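Local atomic coordinates of Atp-dependent DNA ligase (Psychromonas sp., PDB entry 4D05), a protein that probably seals breaks in the DNA backbone using ATP, by way of an enzyme-adenylate intermediate. Residues Asp28-Trp34 against Ala61-Trp67. Numbering follows the deposited sequence.
With AMP (adenosine monophosphate), chain H; SO4 (sulfate ion), chain G.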
loop_
_atom_site.group_PDB
_atom_site.type_symbol
_atom_site.label_atom_id
_atom_site.label_comp_id
_atom_site.label_asym_id
_atom_site.label_seq_id
_atom_site.Cartn_x
_atom_site.Cartn_y
_atom_site.Cartn_z
ATOM N N ASP A 28 5.224 -4.716 -1.635
ATOM C CA ASP A 28 5.329 -4.753 -0.176
ATOM C C ASP A 28 6.809 -4.920 0.173
ATOM O O ASP A 28 7.297 -6.027 0.417
ATOM C CB ASP A 28 4.537 -5.932 0.362
ATOM C CG ASP A 28 4.349 -5.883 1.876
ATOM O OD1 ASP A 28 4.485 -4.828 2.523
ATOM O OD2 ASP A 28 3.981 -6.930 2.411
ATOM N N GLY A 29 7.500 -3.800 0.185
ATOM C CA GLY A 29 8.915 -3.768 0.549
ATOM C C GLY A 29 9.215 -2.682 1.546
ATOM O O GLY A 29 8.354 -2.276 2.331
ATOM N N ILE A 30 10.463 -2.204 1.516
ATOM C CA ILE A 30 10.893 -1.129 2.372
ATOM C C ILE A 30 11.218 0.063 1.488
ATOM O O ILE A 30 12.079 -0.037 0.610
ATOM C CB ILE A 30 12.154 -1.542 3.169
ATOM C CG1 ILE A 30 11.792 -2.615 4.204
ATOM C CG2 ILE A 30 12.776 -0.344 3.878
ATOM C CD1 ILE A 30 10.865 -2.131 5.308
ATOM N N ARG A 31 10.522 1.176 1.711
ATOM C CA ARG A 31 10.754 2.343 0.888
ATOM C C ARG A 31 12.149 2.898 1.119
ATOM O O ARG A 31 12.624 2.940 2.248
ATOM C CB ARG A 31 9.739 3.425 1.205
ATOM C CG ARG A 31 9.778 4.542 0.185
ATOM C CD ARG A 31 8.681 5.554 0.370
ATOM N NE ARG A 31 8.807 6.606 -0.616
ATOM C CZ ARG A 31 7.791 7.259 -1.158
ATOM N NH1 ARG A 31 6.565 7.009 -0.799
ATOM N NH2 ARG A 31 8.031 8.180 -2.050
ATOM N N ALA A 32 12.801 3.337 0.049
ATOM C CA ALA A 32 14.116 3.964 0.151
ATOM C C ALA A 32 14.183 5.144 -0.811
ATOM O O ALA A 32 13.688 5.076 -1.933
ATOM C CB ALA A 32 15.227 2.968 -0.151
ATOM N N TYR A 33 14.817 6.216 -0.350
ATOM C CA TYR A 33 15.094 7.383 -1.147
ATOM C C TYR A 33 16.591 7.411 -1.406
ATOM O O TYR A 33 17.408 7.420 -0.478
ATOM C CB TYR A 33 14.671 8.622 -0.372
ATOM C CG TYR A 33 15.060 9.933 -0.995
ATOM C CD1 TYR A 33 14.331 10.469 -2.000
ATOM C CD2 TYR A 33 16.131 10.657 -0.525
ATOM C CE1 TYR A 33 14.672 11.713 -2.561
ATOM C CE2 TYR A 33 16.478 11.876 -1.066
ATOM C CZ TYR A 33 15.759 12.382 -2.100
ATOM O OH TYR A 33 16.080 13.594 -2.668
ATOM N N TRP A 34 16.935 7.394 -2.685
ATOM C CA TRP A 34 18.326 7.548 -3.121
ATOM C C TRP A 34 18.600 8.993 -3.402
ATOM O O TRP A 34 17.987 9.606 -4.272
ATOM C CB TRP A 34 18.572 6.714 -4.368
ATOM C CG TRP A 34 19.878 6.928 -5.064
ATOM C CD1 TRP A 34 20.067 7.626 -6.208
ATOM C CD2 TRP A 34 21.166 6.421 -4.686
ATOM N NE1 TRP A 34 21.386 7.590 -6.582
ATOM C CE2 TRP A 34 22.087 6.853 -5.667
ATOM C CE3 TRP A 34 21.630 5.641 -3.633
ATOM C CZ2 TRP A 34 23.435 6.541 -5.608
ATOM C CZ3 TRP A 34 22.961 5.326 -3.582
ATOM C CH2 TRP A 34 23.853 5.776 -4.560
ATOM N N ALA A 61 18.543 11.580 -8.195
ATOM C CA ALA A 61 17.769 11.098 -7.050
ATOM C C ALA A 61 16.637 10.194 -7.507
ATOM O O ALA A 61 16.001 10.442 -8.528
ATOM C CB ALA A 61 17.223 12.255 -6.265
HETATM N N MSE A 62 16.405 9.137 -6.739
HETATM C CA MSE A 62 15.400 8.143 -7.083
HETATM C C MSE A 62 14.587 7.693 -5.860
HETATM O O MSE A 62 15.123 7.569 -4.768
HETATM C CB MSE A 62 16.065 6.876 -7.720
HETATM C CG MSE A 62 16.901 7.206 -9.013
HETATM SE SE MSE A 62 17.671 5.604 -9.795
HETATM C CE MSE A 62 19.142 5.408 -8.526
ATOM N N ASP A 63 13.299 7.433 -6.075
ATOM C CA ASP A 63 12.402 6.876 -5.066
ATOM C C ASP A 63 12.046 5.459 -5.472
ATOM O O ASP A 63 11.682 5.247 -6.593
ATOM C CB ASP A 63 11.122 7.677 -5.046
ATOM C CG ASP A 63 10.924 8.416 -3.790
ATOM O OD1 ASP A 63 11.731 9.309 -3.484
ATOM O OD2 ASP A 63 9.921 8.138 -3.110
ATOM N N GLY A 64 12.153 4.494 -4.557
ATOM C CA GLY A 64 11.848 3.118 -4.887
ATOM C C GLY A 64 11.569 2.271 -3.670
ATOM O O GLY A 64 11.511 2.765 -2.530
ATOM N N GLU A 65 11.366 0.996 -3.945
ATOM C CA GLU A 65 11.116 0.014 -2.882
ATOM C C GLU A 65 12.270 -0.993 -2.884
ATOM O O GLU A 65 12.574 -1.565 -3.941
ATOM C CB GLU A 65 9.839 -0.783 -3.178
ATOM C CG GLU A 65 8.558 -0.086 -2.867
ATOM C CD GLU A 65 8.246 0.137 -1.394
ATOM O OE1 GLU A 65 8.347 -0.787 -0.535
ATOM O OE2 GLU A 65 7.737 1.224 -1.121
ATOM N N LEU A 66 12.903 -1.218 -1.734
ATOM C CA LEU A 66 13.810 -2.354 -1.601
ATOM C C LEU A 66 12.897 -3.573 -1.505
ATOM O O LEU A 66 12.018 -3.640 -0.626
ATOM C CB LEU A 66 14.686 -2.207 -0.365
ATOM C CG LEU A 66 15.573 -0.959 -0.353
ATOM C CD1 LEU A 66 16.240 -0.775 0.991
ATOM C CD2 LEU A 66 16.632 -1.038 -1.442
ATOM N N TRP A 67 13.103 -4.541 -2.388
ATOM C CA TRP A 67 12.162 -5.641 -2.521
ATOM C C TRP A 67 12.842 -6.835 -3.156
ATOM O O TRP A 67 13.740 -6.701 -4.002
ATOM C CB TRP A 67 11.031 -5.147 -3.407
ATOM C CG TRP A 67 9.862 -6.056 -3.714
ATOM C CD1 TRP A 67 8.728 -6.250 -2.951
ATOM C CD2 TRP A 67 9.648 -6.781 -4.937
ATOM N NE1 TRP A 67 7.831 -7.070 -3.646
ATOM C CE2 TRP A 67 8.373 -7.378 -4.864
ATOM C CE3 TRP A 67 10.400 -6.951 -6.090
ATOM C CZ2 TRP A 67 7.865 -8.172 -5.899
ATOM C CZ3 TRP A 67 9.884 -7.735 -7.114
ATOM C CH2 TRP A 67 8.627 -8.316 -7.009
HETATM P P AMP H . 0.645 0.519 1.060
HETATM O O1P AMP H . -0.598 1.133 1.637
HETATM O O2P AMP H . 1.628 -0.331 1.845
HETATM O "O5'" AMP H . 1.390 1.671 0.264
HETATM C "C5'" AMP H . 2.509 1.233 -0.472
HETATM C "C4'" AMP H . 3.613 2.203 -0.182
HETATM O "O4'" AMP H . 4.775 1.883 -0.915
HETATM C "C3'" AMP H . 3.139 3.551 -0.608
HETATM O "O3'" AMP H . 3.539 4.422 0.462
HETATM C "C2'" AMP H . 3.896 3.830 -1.874
HETATM O "O2'" AMP H . 4.185 5.217 -1.681
HETATM C "C1'" AMP H . 5.067 2.805 -1.949
HETATM N N9 AMP H . 4.988 1.966 -3.193
HETATM C C8 AMP H . 5.036 0.614 -3.359
HETATM N N7 AMP H . 4.887 0.236 -4.653
HETATM C C5 AMP H . 4.799 1.397 -5.342
HETATM C C6 AMP H . 4.575 1.750 -6.746
HETATM N N6 AMP H . 4.484 0.779 -7.668
HETATM N N1 AMP H . 4.528 3.055 -7.033
HETATM C C2 AMP H . 4.568 4.026 -6.110
HETATM N N3 AMP H . 4.749 3.794 -4.822
HETATM C C4 AMP H . 4.861 2.513 -4.392
HETATM S S SO4 G . 17.852 15.019 -10.570
HETATM O O1 SO4 G . 18.745 14.700 -11.711
HETATM O O2 SO4 G . 17.963 16.484 -10.378
HETATM O O3 SO4 G . 16.412 14.678 -10.951
HETATM O O4 SO4 G . 18.318 14.315 -9.314
HETATM O O HOH W 1 4.959 -7.300 -2.873
#
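Antiparallel strands 30-34 and 62-67 lie inside a mixed sheet of the nucleotidyltransferase domain, flanked by strands 39-40 and 94-99. Six backbone hydrogen bonds join them, two each at the pairs Ile-30/Leu-66, Ala-32/Gly-64 and Trp-34/Met-62. Trp-34 buries the largest area. Its indole lies beside selenomethionine Met-62 in a Met-aromatic contact, with CE of Met-62 over one ring face, 3.3 Å from Trp-34 CD1, while Trp-34 NE1 is hydrogen-bonded to Pro-58 O. On this same face, Leu-66 packs its CG 3.9 Å from Ala-32 CB, and Phe-95 of strand 94-99 adjoins Ala-32 and Trp-34.

The other face carries Arg-31, Tyr-33, Asp-63 and Glu-65 and turns Arg-31 and Glu-65 to the AMP pocket. Asp-63 directs its carboxylate to the guanidinium of Arg-31, which also donates to Gln-7 O, and Asp-63 OD1 sits at the edge of the Tyr-33 ring. Arg-31 NH1 approaches AMP O2' to 3.1 Å and Glu-65 OE2 comes within 3.0 Å of AMP O4', so adjacent strands both present side chains to the ribose. The Arg-31/Asp-63 salt bridge is modelled very short, with NH2 of Arg-31 2.2 Å from OD2 of Asp-63 in one of the latter's two conformers.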